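PDB 1XI3: thiamine-phosphate synthase from Pyrococcus furiosus, which probably condenses a thiazole phosphate with an aminopyrimidine diphosphate, using magnesium, to form thiamine phosphate and release diphosphate. Local coordinates for residues T52-M55 and Y56-K60; G153-K156 and I157-S160. All coordinates share one frame; numbering follows the deposited sequence. Where two conformers were deposited one is given.

Contact 1 of 2, residues T52-M55 and Y56-K60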
ATOM      1  N   THR A  52      -2.858  -4.835   5.073  1.00 13.40           N
ATOM      2  CA  THR A  52      -1.670  -4.093   5.382  1.00  9.97           C
ATOM      3  C   THR A  52      -1.096  -4.457   6.743  1.00  9.42           C
ATOM      4  O   THR A  52       0.121  -4.567   6.904  1.00 11.29           O
ATOM      5  CB  THR A  52      -1.962  -2.605   5.291  1.00 11.31           C
ATOM      6  OG1 THR A  52      -2.437  -2.312   3.982  1.00 11.19           O
ATOM      7  CG2 THR A  52      -0.733  -1.805   5.570  1.00 12.02           C
ATOM      8  N   ARG A  53      -1.969  -4.731   7.704  1.00 11.16           N
ATOM      9  CA  ARG A  53      -1.510  -5.110   9.046  1.00 12.32           C
ATOM     10  C   ARG A  53      -0.627  -6.358   8.996  1.00 11.10           C
ATOM     11  O   ARG A  53       0.416  -6.421   9.632  1.00 13.27           O
ATOM     12  CB  ARG A  53      -2.670  -5.351   9.994  1.00 14.72           C
ATOM     13  CG  ARG A  53      -2.216  -5.720  11.392  1.00 17.12           C
ATOM     14  CD  ARG A  53      -3.390  -5.759  12.319  0.50 21.13           C
ATOM     15  NE  ARG A  53      -2.999  -5.136  13.566  0.50 23.53           N
ATOM     16  CZ  ARG A  53      -3.069  -3.840  13.857  0.50 21.68           C
ATOM     17  NH1 ARG A  53      -2.604  -3.485  15.019  0.50 19.20           N
ATOM     18  NH2 ARG A  53      -3.581  -2.896  13.020  0.50 19.15           N
ATOM     19  N   GLU A  54      -1.056  -7.332   8.221  1.00 11.62           N
ATOM     20  CA  GLU A  54      -0.332  -8.581   8.067  1.00 12.53           C
ATOM     21  C   GLU A  54       0.999  -8.391   7.368  1.00 12.57           C
ATOM     22  O   GLU A  54       2.049  -8.926   7.781  1.00 12.23           O
ATOM     23  CB  GLU A  54      -1.196  -9.562   7.283  1.00 13.90           C
ATOM     24  CG  GLU A  54      -0.482 -10.902   7.055  1.00 15.10           C
ATOM     25  CD  GLU A  54      -1.328 -11.947   6.443  1.00 17.94           C
ATOM     26  OE1 GLU A  54      -2.589 -11.794   6.409  1.00 19.32           O
ATOM     27  OE2 GLU A  54      -0.728 -12.965   6.016  1.00 19.35           O
ATOM     28  N   MET A  55       0.972  -7.627   6.267  1.00 10.57           N
ATOM     29  CA  MET A  55       2.220  -7.273   5.566  1.00 11.54           C
ATOM     30  C   MET A  55       3.227  -6.606   6.526  1.00 11.32           C
ATOM     31  O   MET A  55       4.421  -6.917   6.516  1.00 11.31           O
ATOM     32  CB  MET A  55       1.911  -6.353   4.384  1.00 12.67           C
ATOM     33  CG  MET A  55       1.014  -6.999   3.340  1.00 12.73           C
ATOM     34  SD  MET A  55       0.829  -5.832   1.998  1.00 14.17           S
ATOM     35  CE  MET A  55       0.014  -6.780   0.751  1.00 18.91           C
ATOM     36  N   TYR A  56       2.726  -5.729   7.401  1.00 11.23           N
ATOM     37  CA  TYR A  56       3.540  -5.040   8.357  1.00 12.25           C
ATOM     38  C   TYR A  56       4.111  -6.014   9.375  1.00 11.91           C
ATOM     39  O   TYR A  56       5.311  -5.991   9.648  1.00 13.34           O
ATOM     40  CB  TYR A  56       2.719  -3.960   9.060  1.00 11.70           C
ATOM     41  CG  TYR A  56       3.389  -3.390  10.282  1.00 12.39           C
ATOM     42  CD1 TYR A  56       2.952  -3.717  11.553  1.00 14.85           C
ATOM     43  CD2 TYR A  56       4.460  -2.558  10.154  1.00 14.44           C
ATOM     44  CE1 TYR A  56       3.611  -3.237  12.666  1.00 17.47           C
ATOM     45  CE2 TYR A  56       5.123  -2.048  11.283  1.00 15.97           C
ATOM     46  CZ  TYR A  56       4.669  -2.375  12.502  1.00 17.75           C
ATOM     47  OH  TYR A  56       5.345  -1.863  13.588  1.00 21.24           O
ATOM     48  N   GLU A  57       3.273  -6.883   9.931  1.00 13.65           N
ATOM     49  CA  GLU A  57       3.770  -7.824  10.964  1.00 14.60           C
ATOM     50  C   GLU A  57       4.825  -8.788  10.421  1.00 12.00           C
ATOM     51  O   GLU A  57       5.855  -9.031  11.061  1.00 13.14           O
ATOM     52  CB  GLU A  57       2.617  -8.594  11.566  1.00 16.71           C
ATOM     53  CG  GLU A  57       1.740  -7.737  12.468  1.00 21.95           C
ATOM     54  CD  GLU A  57       0.390  -8.378  12.806  1.00 28.75           C
ATOM     55  OE1 GLU A  57       0.017  -9.428  12.204  1.00 37.40           O
ATOM     56  OE2 GLU A  57      -0.334  -7.807  13.666  1.00 33.11           O
ATOM     57  N   ILE A  58       4.557  -9.351   9.240  1.00 12.09           N
ATOM     58  CA  ILE A  58       5.531 -10.253   8.596  1.00 12.33           C
ATOM     59  C   ILE A  58       6.811  -9.460   8.233  1.00 10.88           C
ATOM     60  O   ILE A  58       7.960  -9.933   8.391  1.00 10.83           O
ATOM     61  CB  ILE A  58       4.899 -10.950   7.378  1.00 11.96           C
ATOM     62  CG1 ILE A  58       3.744 -11.854   7.840  1.00 15.12           C
ATOM     63  CG2 ILE A  58       5.977 -11.762   6.609  1.00 12.40           C
ATOM     64  CD1 ILE A  58       3.019 -12.495   6.707  1.00 16.35           C
ATOM     65  N   GLY A  59       6.614  -8.257   7.728  1.00 11.03           N
ATOM     66  CA  GLY A  59       7.740  -7.423   7.346  1.00  8.95           C
ATOM     67  C   GLY A  59       8.683  -7.122   8.506  1.00  9.63           C
ATOM     68  O   GLY A  59       9.901  -7.068   8.347  1.00 10.99           O
ATOM     69  N   LYS A  60       8.092  -6.866   9.674  1.00 11.32           N
ATOM     70  CA  LYS A  60       8.891  -6.567  10.844  1.00 13.94           C
ATOM     71  C   LYS A  60       9.763  -7.787  11.181  1.00 12.23           C
ATOM     72  O   LYS A  60      10.964  -7.645  11.474  1.00 13.50           O
ATOM     73  CB  LYS A  60       7.989  -6.180  12.000  1.00 14.30           C
ATOM     74  CG  LYS A  60       7.313  -4.834  11.831  1.00 20.22           C
ATOM     75  CD  LYS A  60       8.104  -3.737  12.460  1.00 26.80           C
TER
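Met55 and Gly59 meet on the buried side of the first turns of helix 52-68, where Gly59 N donates to Met55 O at 2.8 Å. Gly59 brings no side chain to this face and lies beside Met45, a predicted pyrimidine-diphosphate-binding residue. The Met55 chain, extended beyond CG, packs on Val81 of helix 79-85. Tyr56 N bonds Thr52 O at 2.9 Å; Thr52 OG1 is hydrogen-bonded to Arg78 of its own chain and to Asp77 of the second subunit. Lys60 CG sits over one face of the Tyr56 ring, offset toward its rim, and Tyr56 packs on Ala84 and Val85 of helix 79-85 and on Val101 of the second subunit. The outer side is looser: Glu57 is exposed, and Arg53 partly so, although it also packs on Asp96 of the second subunit. In the conformer given, Arg53 crosses Glu57 obliquely; the salt bridge is long, 3.8 Å from Arg53 NE to Glu57 OE2, and so doubtful. Glu54 and Ile58 lie alongside each other, Glu54 OE2 coming 3.8 Å from Ile58 CD1, while that carboxylate is paired with Arg23. Four successive i to i+4 backbone bonds mark the opening turns of an amphipathic alpha-helix, here the crossover of a TIM-barrel beta-alpha-beta unit.

Contact 2 of 2, residues G153-K156 and I157-S160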
ATOM      1  N   GLY A 153      18.652 -10.778 -24.601  1.00 20.01           N
ATOM      2  CA  GLY A 153      18.044  -9.542 -24.148  1.00 18.44           C
ATOM      3  C   GLY A 153      18.597  -9.131 -22.805  1.00 14.73           C
ATOM      4  O   GLY A 153      18.875  -7.957 -22.586  1.00 16.90           O
ATOM      5  N   LEU A 154      18.780 -10.114 -21.939  1.00 14.90           N
ATOM      6  CA  LEU A 154      19.468  -9.847 -20.655  1.00 14.33           C
ATOM      7  C   LEU A 154      20.869  -9.258 -20.888  1.00 15.01           C
ATOM      8  O   LEU A 154      21.218  -8.255 -20.306  1.00 16.30           O
ATOM      9  CB  LEU A 154      19.535 -11.126 -19.845  1.00 15.85           C
ATOM     10  CG  LEU A 154      20.212 -11.003 -18.474  1.00 13.46           C
ATOM     11  CD1 LEU A 154      19.471  -9.913 -17.610  1.00 13.80           C
ATOM     12  CD2 LEU A 154      20.225 -12.318 -17.811  1.00 15.22           C
ATOM     13  N   ARG A 155      21.691  -9.901 -21.736  1.00 18.53           N
ATOM     14  CA  ARG A 155      23.040  -9.376 -22.031  1.00 16.45           C
ATOM     15  C   ARG A 155      23.017  -7.961 -22.561  1.00 16.25           C
ATOM     16  O   ARG A 155      23.826  -7.120 -22.187  1.00 17.23           O
ATOM     17  CB  ARG A 155      23.760 -10.319 -23.019  1.00 18.19           C
ATOM     18  CG  ARG A 155      25.116  -9.897 -23.480  1.00 19.25           C
ATOM     19  CD  ARG A 155      26.139  -9.765 -22.368  1.00 21.02           C
ATOM     20  NE  ARG A 155      27.343  -9.066 -22.835  1.00 21.86           N
ATOM     21  CZ  ARG A 155      28.318  -8.637 -22.041  1.00 24.87           C
ATOM     22  NH1 ARG A 155      28.275  -8.841 -20.718  1.00 23.61           N
ATOM     23  NH2 ARG A 155      29.357  -7.993 -22.564  1.00 25.44           N
ATOM     24  N   LYS A 156      22.061  -7.662 -23.436  1.00 17.40           N
ATOM     25  CA  LYS A 156      21.991  -6.344 -23.984  1.00 17.98           C
ATOM     26  C   LYS A 156      21.712  -5.309 -22.919  1.00 16.51           C
ATOM     27  O   LYS A 156      22.276  -4.231 -22.944  1.00 16.89           O
ATOM     28  CB  LYS A 156      20.937  -6.303 -25.093  1.00 21.24           C
ATOM     29  CG  LYS A 156      20.836  -4.971 -25.804  1.00 26.47           C
ATOM     30  CD  LYS A 156      21.999  -4.626 -26.698  1.00 28.19           C
ATOM     31  CE  LYS A 156      21.689  -3.321 -27.469  1.00 30.78           C
ATOM     32  NZ  LYS A 156      22.900  -2.686 -28.033  1.00 34.30           N
ATOM     33  N   ILE A 157      20.865  -5.659 -21.949  1.00 16.44           N
ATOM     34  CA  ILE A 157      20.579  -4.745 -20.863  1.00 16.71           C
ATOM     35  C   ILE A 157      21.899  -4.503 -20.059  1.00 14.14           C
ATOM     36  O   ILE A 157      22.241  -3.380 -19.754  1.00 16.04           O
ATOM     37  CB  ILE A 157      19.400  -5.241 -19.999  1.00 16.73           C
ATOM     38  CG1 ILE A 157      18.070  -4.963 -20.742  1.00 15.91           C
ATOM     39  CG2 ILE A 157      19.354  -4.507 -18.655  1.00 16.60           C
ATOM     40  CD1 ILE A 157      16.914  -5.836 -20.305  1.00 17.75           C
ATOM     41  N   VAL A 158      22.579  -5.590 -19.736  1.00 17.39           N
ATOM     42  CA  VAL A 158      23.831  -5.539 -18.963  1.00 16.68           C
ATOM     43  C   VAL A 158      24.835  -4.617 -19.656  1.00 19.34           C
ATOM     44  O   VAL A 158      25.477  -3.773 -19.021  1.00 18.27           O
ATOM     45  CB  VAL A 158      24.427  -6.932 -18.771  1.00 18.37           C
ATOM     46  CG1 VAL A 158      25.873  -6.832 -18.232  1.00 16.76           C
ATOM     47  CG2 VAL A 158      23.549  -7.790 -17.840  1.00 18.28           C
ATOM     48  N   GLU A 159      24.924  -4.739 -20.982  1.00 18.94           N
ATOM     49  CA  GLU A 159      25.843  -3.898 -21.757  1.00 25.47           C
ATOM     50  C   GLU A 159      25.447  -2.420 -21.808  1.00 23.17           C
ATOM     51  O   GLU A 159      26.310  -1.554 -22.019  1.00 26.82           O
ATOM     52  CB  GLU A 159      25.923  -4.416 -23.190  1.00 26.12           C
ATOM     53  CG  GLU A 159      26.538  -5.773 -23.331  1.00 28.19           C
ATOM     54  CD  GLU A 159      26.447  -6.313 -24.766  1.00 32.76           C
ATOM     55  OE1 GLU A 159      26.881  -7.474 -24.991  1.00 34.78           O
ATOM     56  OE2 GLU A 159      25.923  -5.591 -25.652  1.00 32.67           O
ATOM     57  N   SER A 160      24.155  -2.131 -21.627  1.00 19.02           N
ATOM     58  CA  SER A 160      23.601  -0.825 -21.894  1.00 21.91           C
ATOM     59  C   SER A 160      23.400   0.063 -20.694  1.00 21.61           C
ATOM     60  O   SER A 160      23.176   1.267 -20.861  1.00 22.39           O
ATOM     61  CB  SER A 160      22.265  -0.976 -22.629  1.00 22.45           C
ATOM     62  OG  SER A 160      22.409  -1.783 -23.794  1.00 24.56           O
TER
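Arg155 and Glu159, one turn apart on helix 150-160, form a close salt bridge: Arg155 NE reaches Glu159 OE1 at 2.7 Å. The bond is bent, 134° at the hydrogen, with the oxygen 30° out of the guanidinium plane and offering its anti lone pair. Glu159 CG lies over one face of the guanidinium, 3.4 Å from Arg155 NE, so aliphatic carbon and charge meet the same group. The backbone bond from Glu159 N to Arg155 O, 2.9 Å, sets the glutamate one turn on. A bend at chi2 (61°) folds Arg155 back across the glutamate at about a right angle, and its NH1 is held by the carbonyl of Thr182. At the last turn Ser160 OG donates to Lys156 O at 2.6 Å, from a position tilted off the carbonyl plane, and Lys156 CE passes 4.0 Å from Ser160 OG. Lys156 O would probably lose this short hydroxyl bond, and the final turn be less firmly tied, with an alanine here. Behind this polar edge, Ile157 packs on Ala121 and Leu132, Leu154 on Ala134 and Val184, and Val158 on Val184. An i, i+4 salt bridge outside and aliphatic side chains inside are typical of an amphipathic helix flanking a TIM barrel.

Overall arrangement
Both contacts are local, each within one outer helix of the eight-stranded parallel barrel, on opposite sides of the chain's centre; their centres are about 35 Å apart and they share no element. Each is partly buried, with an inner and an outer face. Contact 1, at the start of helix 52-68, adjoins the second subunit and predicted substrate- and magnesium-binding residues, and Thr52 and Glu54 find their strongest polar partners outside the segments. Contact 2, in helix 150-160 and ending with it, is touched by no other chain of the assembly and is farther from the predicted sites. Its chemistry is more self-contained, with a short ion pair inside its own helix, where contact 1 turns to other elements and the second subunit.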